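Putative cell surface hydrolase (Lactobacillus plantarum, PDB 3LP5) is of unknown detailed function but, as a member of the alpha/beta hydrolase clan, probably hydrolyses a substrate at the cell surface. Local coordinates at residues N18-L23 and L103-G108; L38-T41 and T47-Y50; F67-D72 and A81-T86; I227-Y230 and T235-D238. One frame throughout, in Å; residues are numbered along the deposited sequence.

Interaction 1 (N18-L23 and L103-G108); sequences NRFDSL and LGHSNG
Phe-20 and His-105 mark the closest approach of the two backbones, with their CA atoms 7.1 Å apart. Residues 18-23 are a run of helix 17-30. Residues 103-108 leave strand 99-105, turn sharply at Ser-106 and enter helix 107-118. The turn is tight: Gly-108 N donates to His-105 O at 2.7 Å.

The imidazole of His-105 carries the contact. Its CG lies anti to the backbone N (chi1 180°), which sends the ring out to the helix between Arg-19 and Phe-20. On one side Arg-19 CD reaches His-105 NE2 at 3.4 Å. The two side chains cross at about a right angle, and the guanidinium is turned 67° from the ring. At the other end of the imidazole, Phe-20 CB lies 3.9 Å from His-105 ND1, while Phe-20 CD1 meets His-105 CB at 3.8 Å. Ser-106 CB sits over one face of the imidazole, 4.1 Å above its plane. The Arg-19 head group is held beyond this contact, with NH2 bonded to Thr-212 O; NE is buried without a partner. With alanine in place of His-105, a gap is likely to open between strand and helix, and the Arg-19 chain could shift.

Ser-106 has a positive phi of 59°, and Gly-104 and Gly-108 flank it where a CB would clash across the turn. This strained strand-to-helix turn and its GxSxG sequence fit the nucleophile elbow of alpha/beta hydrolases, so Ser-106 is probably the nucleophile.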
# COMPACT_ATOMS: atom_id res chain seq x y z
N ASN A 18 4.63 -14.33 -0.55
CA ASN A 18 4.00 -15.13 -1.60
C ASN A 18 2.73 -14.44 -2.15
O ASN A 18 2.56 -14.35 -3.40
CB ASN A 18 3.69 -16.58 -1.13
CG ASN A 18 4.89 -17.57 -1.35
OD1 ASN A 18 4.94 -18.69 -0.75
ND2 ASN A 18 5.83 -17.18 -2.21
N ARG A 19 1.86 -13.96 -1.24
CA ARG A 19 0.67 -13.22 -1.65
C ARG A 19 1.05 -12.01 -2.50
O ARG A 19 0.53 -11.83 -3.61
CB ARG A 19 -0.19 -12.78 -0.46
CG ARG A 19 -1.51 -12.22 -0.95
CD ARG A 19 -2.27 -11.38 0.07
NE ARG A 19 -2.71 -12.13 1.24
CZ ARG A 19 -3.88 -12.74 1.33
NH1 ARG A 19 -4.76 -12.73 0.32
NH2 ARG A 19 -4.19 -13.39 2.42
N PHE A 20 1.94 -11.17 -1.98
CA PHE A 20 2.43 -10.00 -2.76
C PHE A 20 2.87 -10.36 -4.19
O PHE A 20 2.40 -9.75 -5.16
CB PHE A 20 3.52 -9.26 -2.01
CG PHE A 20 3.90 -7.93 -2.62
CD1 PHE A 20 3.11 -6.79 -2.41
CD2 PHE A 20 5.06 -7.83 -3.37
CE1 PHE A 20 3.48 -5.56 -2.92
CE2 PHE A 20 5.49 -6.61 -3.93
CZ PHE A 20 4.69 -5.44 -3.70
N ASP A 21 3.77 -11.34 -4.32
CA ASP A 21 4.31 -11.74 -5.62
C ASP A 21 3.18 -12.26 -6.54
O ASP A 21 3.15 -11.95 -7.72
CB ASP A 21 5.36 -12.84 -5.44
CG ASP A 21 6.69 -12.30 -4.81
OD1 ASP A 21 6.76 -11.10 -4.41
OD2 ASP A 21 7.68 -13.08 -4.73
N SER A 22 2.27 -13.03 -5.97
CA SER A 22 1.13 -13.50 -6.71
C SER A 22 0.26 -12.36 -7.21
O SER A 22 -0.16 -12.39 -8.38
CB SER A 22 0.29 -14.44 -5.86
OG SER A 22 1.02 -15.64 -5.67
N LEU A 23 0.01 -11.37 -6.35
CA LEU A 23 -0.74 -10.19 -6.75
C LEU A 23 -0.13 -9.48 -7.94
O LEU A 23 -0.86 -9.11 -8.85
CB LEU A 23 -0.93 -9.17 -5.59
CG LEU A 23 -1.74 -9.71 -4.38
CD1 LEU A 23 -1.82 -8.65 -3.25
CD2 LEU A 23 -3.13 -10.14 -4.85
N LEU A 103 0.49 1.51 -3.47
CA LEU A 103 -0.11 0.32 -2.94
C LEU A 103 0.77 -0.15 -1.78
O LEU A 103 1.98 -0.32 -1.96
CB LEU A 103 -0.18 -0.80 -3.99
CG LEU A 103 -0.76 -2.14 -3.52
CD1 LEU A 103 -2.24 -2.11 -3.26
CD2 LEU A 103 -0.53 -3.30 -4.50
N GLY A 104 0.16 -0.40 -0.63
CA GLY A 104 0.87 -0.94 0.55
C GLY A 104 0.24 -2.25 1.00
O GLY A 104 -0.95 -2.30 1.38
N HIS A 105 1.02 -3.32 0.97
CA HIS A 105 0.49 -4.59 1.42
C HIS A 105 0.95 -4.86 2.83
O HIS A 105 2.13 -4.74 3.14
CB HIS A 105 0.91 -5.74 0.48
CG HIS A 105 0.38 -7.07 0.90
ND1 HIS A 105 1.14 -8.22 0.90
CD2 HIS A 105 -0.84 -7.44 1.38
CE1 HIS A 105 0.42 -9.23 1.35
NE2 HIS A 105 -0.79 -8.79 1.65
N SER A 106 0.01 -5.20 3.70
CA SER A 106 0.37 -5.60 5.07
C SER A 106 1.14 -4.43 5.71
O SER A 106 0.67 -3.32 5.63
CB SER A 106 1.16 -6.93 5.01
OG SER A 106 1.70 -7.29 6.29
N ASN A 107 2.31 -4.65 6.31
CA ASN A 107 3.08 -3.52 6.88
C ASN A 107 3.41 -2.45 5.85
O ASN A 107 3.65 -1.28 6.18
CB ASN A 107 4.39 -4.03 7.45
CG ASN A 107 4.21 -4.84 8.73
OD1 ASN A 107 3.17 -4.85 9.33
ND2 ASN A 107 5.26 -5.53 9.13
N GLY A 108 3.42 -2.80 4.59
CA GLY A 108 3.65 -1.79 3.54
C GLY A 108 2.68 -0.61 3.65
O GLY A 108 3.04 0.55 3.35

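Interaction 2 (L38-T41 and T47-Y50); sequences LKLT and TIKY
Ile-48 meets Leu-40 on the helix-facing side of a beta hairpin. Ile-48 CG2 lies 3.7 Å from Leu-40 CG, and it also sits over the rim of one face of the Tyr-50 ring. Lys-49 comes next and pairs with Thr-41 as an antiparallel hydrogen-bonded pair. Thr-41 N gives to Lys-49 O at 2.9 Å, in the carbonyl plane. Lys-49 N gives to Thr-41 O at 2.9 Å, tilted 24° from the plane of the Thr-41 carbonyl. A water donates to Lys-49 O and bonds Thr-41 OG1 as well. Tyr-50 faces Leu-40 in a non-hydrogen-bonded pair, and the two side chains lie alongside, pointing the same way. Tyr-50 CG lies beside the backbone N (chi1 -63°), which lays the ring along Leu-40. Tyr-50 CE1 touches Leu-40 CG at 3.6 Å, and Tyr-50 CD1 touches Leu-40 CD1 at 3.7 Å. Cut back to alanine, Leu-40 would probably deprive Ile-48 and Tyr-50 of their shared apolar partner and leave the Tyr-50 ring freer to turn. Strand 48-52 is outermost here, and strand 37-42 also bonds to strand 62-67. Helix 74-92 packs on the apolar face, with Ala-87 against Leu-40 and Ala-90 against Ile-48 and Tyr-50.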
# COMPACT_ATOMS: atom_id res chain seq x y z
N LEU A 38 9.84 -2.28 -12.38
CA LEU A 38 11.15 -1.99 -11.80
C LEU A 38 11.14 -2.34 -10.30
O LEU A 38 10.15 -2.01 -9.62
CB LEU A 38 11.38 -0.49 -11.92
CG LEU A 38 12.62 0.05 -11.28
CD1 LEU A 38 13.90 -0.38 -12.01
CD2 LEU A 38 12.52 1.58 -11.17
N LYS A 39 12.16 -3.04 -9.79
CA LYS A 39 12.18 -3.44 -8.36
C LYS A 39 13.38 -2.87 -7.69
O LYS A 39 14.50 -3.06 -8.20
CB LYS A 39 12.27 -4.97 -8.16
CG LYS A 39 11.05 -5.73 -8.58
CD LYS A 39 10.77 -6.93 -7.64
CE LYS A 39 9.53 -7.77 -8.12
NZ LYS A 39 9.75 -8.47 -9.44
N LEU A 40 13.16 -2.19 -6.56
CA LEU A 40 14.23 -1.65 -5.73
C LEU A 40 14.18 -2.40 -4.42
O LEU A 40 13.08 -2.63 -3.84
CB LEU A 40 14.04 -0.16 -5.43
CG LEU A 40 14.42 0.91 -6.43
CD1 LEU A 40 13.63 0.77 -7.81
CD2 LEU A 40 14.20 2.36 -5.78
N THR A 41 15.37 -2.80 -3.96
CA THR A 41 15.51 -3.36 -2.63
C THR A 41 16.46 -2.47 -1.86
O THR A 41 17.66 -2.35 -2.22
CB THR A 41 16.10 -4.78 -2.68
OG1 THR A 41 15.23 -5.56 -3.47
CG2 THR A 41 16.08 -5.42 -1.27
N THR A 47 21.75 1.90 0.92
CA THR A 47 22.01 1.79 -0.49
C THR A 47 20.90 0.93 -1.14
O THR A 47 20.09 0.27 -0.43
CB THR A 47 23.38 1.18 -0.72
OG1 THR A 47 23.38 -0.15 -0.18
CG2 THR A 47 24.48 2.08 0.01
N ILE A 48 20.82 0.98 -2.47
CA ILE A 48 19.69 0.41 -3.20
C ILE A 48 20.18 -0.57 -4.23
O ILE A 48 21.12 -0.26 -5.02
CB ILE A 48 18.86 1.50 -3.87
CG1 ILE A 48 18.37 2.53 -2.82
CG2 ILE A 48 17.70 0.91 -4.67
CD1 ILE A 48 17.56 3.67 -3.45
N LYS A 49 19.59 -1.74 -4.24
CA LYS A 49 19.78 -2.66 -5.37
C LYS A 49 18.60 -2.57 -6.34
O LYS A 49 17.47 -2.44 -5.89
CB LYS A 49 19.92 -4.08 -4.85
CG LYS A 49 21.29 -4.24 -4.17
CD LYS A 49 21.58 -5.67 -3.79
CE LYS A 49 23.08 -5.83 -3.56
NZ LYS A 49 23.55 -7.11 -4.25
N TYR A 50 18.85 -2.69 -7.65
CA TYR A 50 17.78 -2.53 -8.69
C TYR A 50 17.64 -3.73 -9.57
O TYR A 50 18.62 -4.38 -9.91
CB TYR A 50 18.13 -1.39 -9.61
CG TYR A 50 18.20 -0.05 -8.95
CD1 TYR A 50 17.15 0.82 -9.00
CD2 TYR A 50 19.34 0.36 -8.30
CE1 TYR A 50 17.23 2.08 -8.44
CE2 TYR A 50 19.42 1.64 -7.71
CZ TYR A 50 18.35 2.48 -7.80
OH TYR A 50 18.38 3.74 -7.22
O HOH W 1 15.73 -5.09 -6.24

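Interaction 3 (F67-D72 and A81-T86); sequences FANNRD and AVWLNT
The Trp-83 indole meets Asn-69 at its edge. Asn-69 O lies near the ring plane, 3.6 Å from Trp-83 CZ3, and Asn-69 ND2 also stands at the edge. The amide plane is turned 64° from the indole. Asn-69 CB touches Trp-83 CZ3 at 3.7 Å. The Phe-67 ring approaches the helix obliquely. Its CE1 lies 3.6 Å from Trp-83 CB, and its CZ is 4.2 Å from Leu-84 CB. Asn-69 OD1 lies over one face of the Arg-71 guanidinium.

The contact lies within the beta-alpha-beta crossover that runs from strand 62-67 through helix 74-92 to the parallel strand 99-105, as in the alpha/beta hydrolase fold. Phe-67 ends the first strand and wedges under the helix, where it also touches Ile-111 of helix 107-118.

The loop that follows is shaped by an Asx turn. Asn-69 OD1 accepts from Arg-71 N at 3.0 Å, with the donor almost in line with the C=O bond (161°). Asn-69 CG stands opposite its backbone N (chi1 169°), where OD1 can reach Arg-71 N. Gln-80 NE2 of the helix bonds to both Asn-69 O and Arg-71 O. A bound sodium ion lies about 4 Å from the nearest atom of the Trp-83 side chain.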
# COMPACT_ATOMS: atom_id res chain seq x y z
N PHE A 67 12.55 -3.97 1.18
CA PHE A 67 13.68 -3.73 2.10
C PHE A 67 14.36 -5.02 2.46
O PHE A 67 13.66 -6.00 2.76
CB PHE A 67 13.15 -3.03 3.36
CG PHE A 67 12.19 -1.91 3.07
CD1 PHE A 67 12.66 -0.70 2.58
CD2 PHE A 67 10.80 -2.12 3.21
CE1 PHE A 67 11.77 0.34 2.27
CE2 PHE A 67 9.92 -1.12 2.90
CZ PHE A 67 10.39 0.13 2.39
N ALA A 68 15.71 -5.02 2.52
CA ALA A 68 16.47 -6.17 3.03
C ALA A 68 15.95 -6.44 4.43
O ALA A 68 15.67 -7.60 4.77
CB ALA A 68 18.00 -5.89 3.09
N ASN A 69 15.76 -5.38 5.23
CA ASN A 69 15.15 -5.60 6.56
C ASN A 69 13.67 -5.32 6.43
O ASN A 69 13.23 -4.12 6.53
CB ASN A 69 15.75 -4.71 7.68
CG ASN A 69 14.91 -4.75 8.99
OD1 ASN A 69 13.88 -5.45 9.08
ND2 ASN A 69 15.33 -3.96 10.01
N ASN A 70 12.90 -6.39 6.18
CA ASN A 70 11.44 -6.25 6.02
C ASN A 70 10.65 -6.78 7.21
O ASN A 70 9.47 -7.12 7.06
CB ASN A 70 10.93 -6.92 4.71
CG ASN A 70 11.23 -8.43 4.69
OD1 ASN A 70 11.93 -8.93 5.53
ND2 ASN A 70 10.72 -9.12 3.72
N ARG A 71 11.27 -6.81 8.37
CA ARG A 71 10.65 -7.41 9.58
C ARG A 71 9.62 -6.56 10.29
O ARG A 71 9.51 -5.35 10.06
CB ARG A 71 11.76 -7.75 10.60
CG ARG A 71 12.57 -8.90 10.14
CD ARG A 71 13.49 -9.27 11.22
NE ARG A 71 14.76 -8.67 10.90
CZ ARG A 71 15.28 -7.62 11.47
NH1 ARG A 71 14.65 -7.02 12.49
NH2 ARG A 71 16.48 -7.19 11.02
N ASP A 72 8.88 -7.19 11.21
CA ASP A 72 7.69 -6.57 11.76
C ASP A 72 8.11 -5.63 12.84
O ASP A 72 9.25 -5.67 13.25
CB ASP A 72 6.76 -7.63 12.37
CG ASP A 72 5.83 -8.28 11.34
OD1 ASP A 72 5.24 -9.35 11.69
OD2 ASP A 72 5.71 -7.78 10.18
N ALA A 81 10.27 3.41 6.77
CA ALA A 81 9.74 4.69 6.27
C ALA A 81 10.83 5.63 5.82
O ALA A 81 10.67 6.27 4.82
CB ALA A 81 8.83 5.35 7.30
N VAL A 82 11.99 5.62 6.50
CA VAL A 82 13.17 6.33 6.05
C VAL A 82 13.74 5.73 4.82
O VAL A 82 14.09 6.45 3.91
CB VAL A 82 14.22 6.35 7.12
CG1 VAL A 82 15.51 7.02 6.62
CG2 VAL A 82 13.66 7.05 8.41
N TRP A 83 13.90 4.40 4.77
CA TRP A 83 14.34 3.76 3.54
C TRP A 83 13.41 4.03 2.34
O TRP A 83 13.87 4.21 1.18
CB TRP A 83 14.50 2.23 3.78
CG TRP A 83 15.66 1.90 4.73
CD1 TRP A 83 16.85 2.53 4.82
CD2 TRP A 83 15.71 0.80 5.67
NE1 TRP A 83 17.64 1.94 5.82
CE2 TRP A 83 16.96 0.87 6.34
CE3 TRP A 83 14.82 -0.26 6.00
CZ2 TRP A 83 17.32 -0.05 7.36
CZ3 TRP A 83 15.16 -1.15 7.03
CH2 TRP A 83 16.41 -1.07 7.67
N LEU A 84 12.09 4.04 2.59
CA LEU A 84 11.13 4.36 1.50
C LEU A 84 11.38 5.75 0.95
O LEU A 84 11.37 6.00 -0.28
CB LEU A 84 9.68 4.29 2.03
CG LEU A 84 8.56 4.63 0.97
CD1 LEU A 84 8.75 3.90 -0.39
CD2 LEU A 84 7.19 4.28 1.52
N ASN A 85 11.58 6.70 1.85
CA ASN A 85 11.91 8.07 1.46
C ASN A 85 13.26 8.09 0.72
O ASN A 85 13.40 8.79 -0.31
CB ASN A 85 12.00 8.89 2.74
CG ASN A 85 12.06 10.39 2.47
OD1 ASN A 85 11.69 10.88 1.40
ND2 ASN A 85 12.55 11.11 3.45
N THR A 86 14.24 7.29 1.19
CA THR A 86 15.49 7.19 0.43
C THR A 86 15.25 6.70 -0.99
O THR A 86 15.82 7.20 -1.90
CB THR A 86 16.50 6.23 1.15
OG1 THR A 86 16.71 6.76 2.45
CG2 THR A 86 17.86 6.14 0.41

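Interaction 4 (I227-Y230 and T235-D238); sequences IRQY and TMPD
Met-236 folds back on itself to reach Arg-228 and Gln-229. Its chi1, chi2 and chi3 are -56°, -62° and -68°. CG lies beside the backbone N, and the bends at chi2 and chi3 lead the terminal methyl back alongside the helix, toward Arg-228. The Arg-228 chain is bent too, at chi3, and brings its guanidinium over that methyl. Gln-229 has CG anti to its own backbone N and runs on extended, setting OE1 close to Met-236 CG.

The contact is made by successive atoms of the methionine. Met-236 CG rests on Gln-229 CB at 3.7 Å and lies 3.8 Å from Gln-229 OE1. Met-236 SD lies beside both helix residues, 4.0 Å from Arg-228 CB and 3.9 Å from Gln-229 N. Met-236 CE sits over one face of the guanidinium, 4.0 Å from Arg-228 CZ. The two backbones are nearest at Gln-229 and Met-236, where the CA atoms are 6.4 Å apart.

The polar ends are held by others. Arg-228 NH2 makes a salt bridge with Glu-234, and Gln-229 OE1 accepts from Asn-244 ND2. Arg-228 also touches Thr-31, one of the residues at a sodium site. Met-236 thus joins the last turns of helix 217-231 to the linker before helix 238-245, with Pro-237 at the N-cap position.

No hydrogen bond crosses between the segments. The hold is dispersive: the methyl takes a face of the guanidinium, while NH2 serves Glu-234. That carboxylate probably offsets the arginine charge and helps fix the flat group above the methyl.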
# COMPACT_ATOMS: atom_id res chain seq x y z
N ILE A 227 -7.88 -3.63 -7.16
CA ILE A 227 -6.74 -2.78 -7.45
C ILE A 227 -7.01 -2.16 -8.81
O ILE A 227 -6.93 -0.92 -8.97
CB ILE A 227 -5.38 -3.51 -7.46
CG1 ILE A 227 -4.94 -3.93 -6.06
CG2 ILE A 227 -4.32 -2.70 -8.21
CD1 ILE A 227 -3.80 -4.99 -6.08
N ARG A 228 -7.38 -3.00 -9.76
CA ARG A 228 -7.75 -2.48 -11.11
C ARG A 228 -8.89 -1.42 -11.12
O ARG A 228 -8.75 -0.35 -11.70
CB ARG A 228 -8.07 -3.62 -12.04
CG ARG A 228 -6.83 -4.40 -12.42
CD ARG A 228 -7.20 -5.61 -13.30
NE ARG A 228 -7.85 -5.15 -14.54
CZ ARG A 228 -8.71 -5.86 -15.25
NH1 ARG A 228 -9.04 -7.09 -14.88
NH2 ARG A 228 -9.19 -5.36 -16.38
N GLN A 229 -10.00 -1.72 -10.46
CA GLN A 229 -11.13 -0.83 -10.40
C GLN A 229 -10.86 0.48 -9.63
O GLN A 229 -11.30 1.53 -10.06
CB GLN A 229 -12.33 -1.55 -9.78
CG GLN A 229 -13.55 -0.65 -9.54
CD GLN A 229 -14.82 -1.44 -9.44
OE1 GLN A 229 -14.86 -2.62 -9.85
NE2 GLN A 229 -15.85 -0.83 -8.91
N TYR A 230 -10.20 0.42 -8.48
CA TYR A 230 -10.12 1.60 -7.59
C TYR A 230 -8.74 2.22 -7.60
O TYR A 230 -8.64 3.43 -7.57
CB TYR A 230 -10.52 1.24 -6.14
CG TYR A 230 -12.01 0.93 -6.01
CD1 TYR A 230 -12.98 1.96 -6.07
CD2 TYR A 230 -12.46 -0.38 -5.85
CE1 TYR A 230 -14.34 1.65 -5.98
CE2 TYR A 230 -13.81 -0.69 -5.77
CZ TYR A 230 -14.74 0.32 -5.81
OH TYR A 230 -16.07 -0.00 -5.71
N THR A 235 -11.61 0.96 -16.55
CA THR A 235 -13.03 0.72 -16.79
C THR A 235 -13.27 -0.82 -16.73
O THR A 235 -12.53 -1.57 -17.34
CB THR A 235 -13.46 1.37 -18.12
OG1 THR A 235 -12.47 1.05 -19.09
CG2 THR A 235 -13.48 2.91 -18.02
N MET A 236 -14.22 -1.29 -15.90
CA MET A 236 -14.37 -2.75 -15.61
C MET A 236 -15.69 -3.21 -16.26
O MET A 236 -16.54 -2.35 -16.51
CB MET A 236 -14.45 -3.00 -14.10
CG MET A 236 -13.25 -2.44 -13.27
SD MET A 236 -11.66 -3.15 -13.69
CE MET A 236 -11.91 -4.82 -13.08
N PRO A 237 -15.89 -4.53 -16.47
CA PRO A 237 -17.22 -4.98 -16.95
C PRO A 237 -18.31 -4.63 -15.91
O PRO A 237 -18.03 -4.54 -14.68
CB PRO A 237 -17.06 -6.51 -17.13
CG PRO A 237 -15.57 -6.75 -17.23
CD PRO A 237 -14.92 -5.64 -16.40
N ASP A 238 -19.52 -4.36 -16.37
CA ASP A 238 -20.56 -3.78 -15.49
C ASP A 238 -20.87 -4.62 -14.24
O ASP A 238 -21.10 -4.07 -13.15
CB ASP A 238 -21.88 -3.47 -16.27
CG ASP A 238 -21.74 -2.31 -17.27
OD1 ASP A 238 -22.24 -2.43 -18.41
OD2 ASP A 238 -21.12 -1.27 -16.93

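How the interactions relate
Interaction 2 comes first along the chain after helix 17-30, then interaction 3; both are nested inside the loop closed by interaction 1. Interaction 4 follows later. Interactions 1 and 2 reach the same mixed sheet, through strand 99-105 in its interior and hairpin 37-42/48-52 at its edge. Interactions 2 and 3, with centres about 11 Å apart, touch where Thr-41 meets Phe-67 and Ala-68. Interaction 1 lies about 14 Å from interaction 3 between centres and meets it through Asn-107 and Asp-72. Leu-103 touches Ile-227 of interaction 4. Interactions 3 and 4 lie on opposite sides of the chain's centre. The probable nucleophile elbow is thus central, with the hairpin edge and the C-terminal helices farther out.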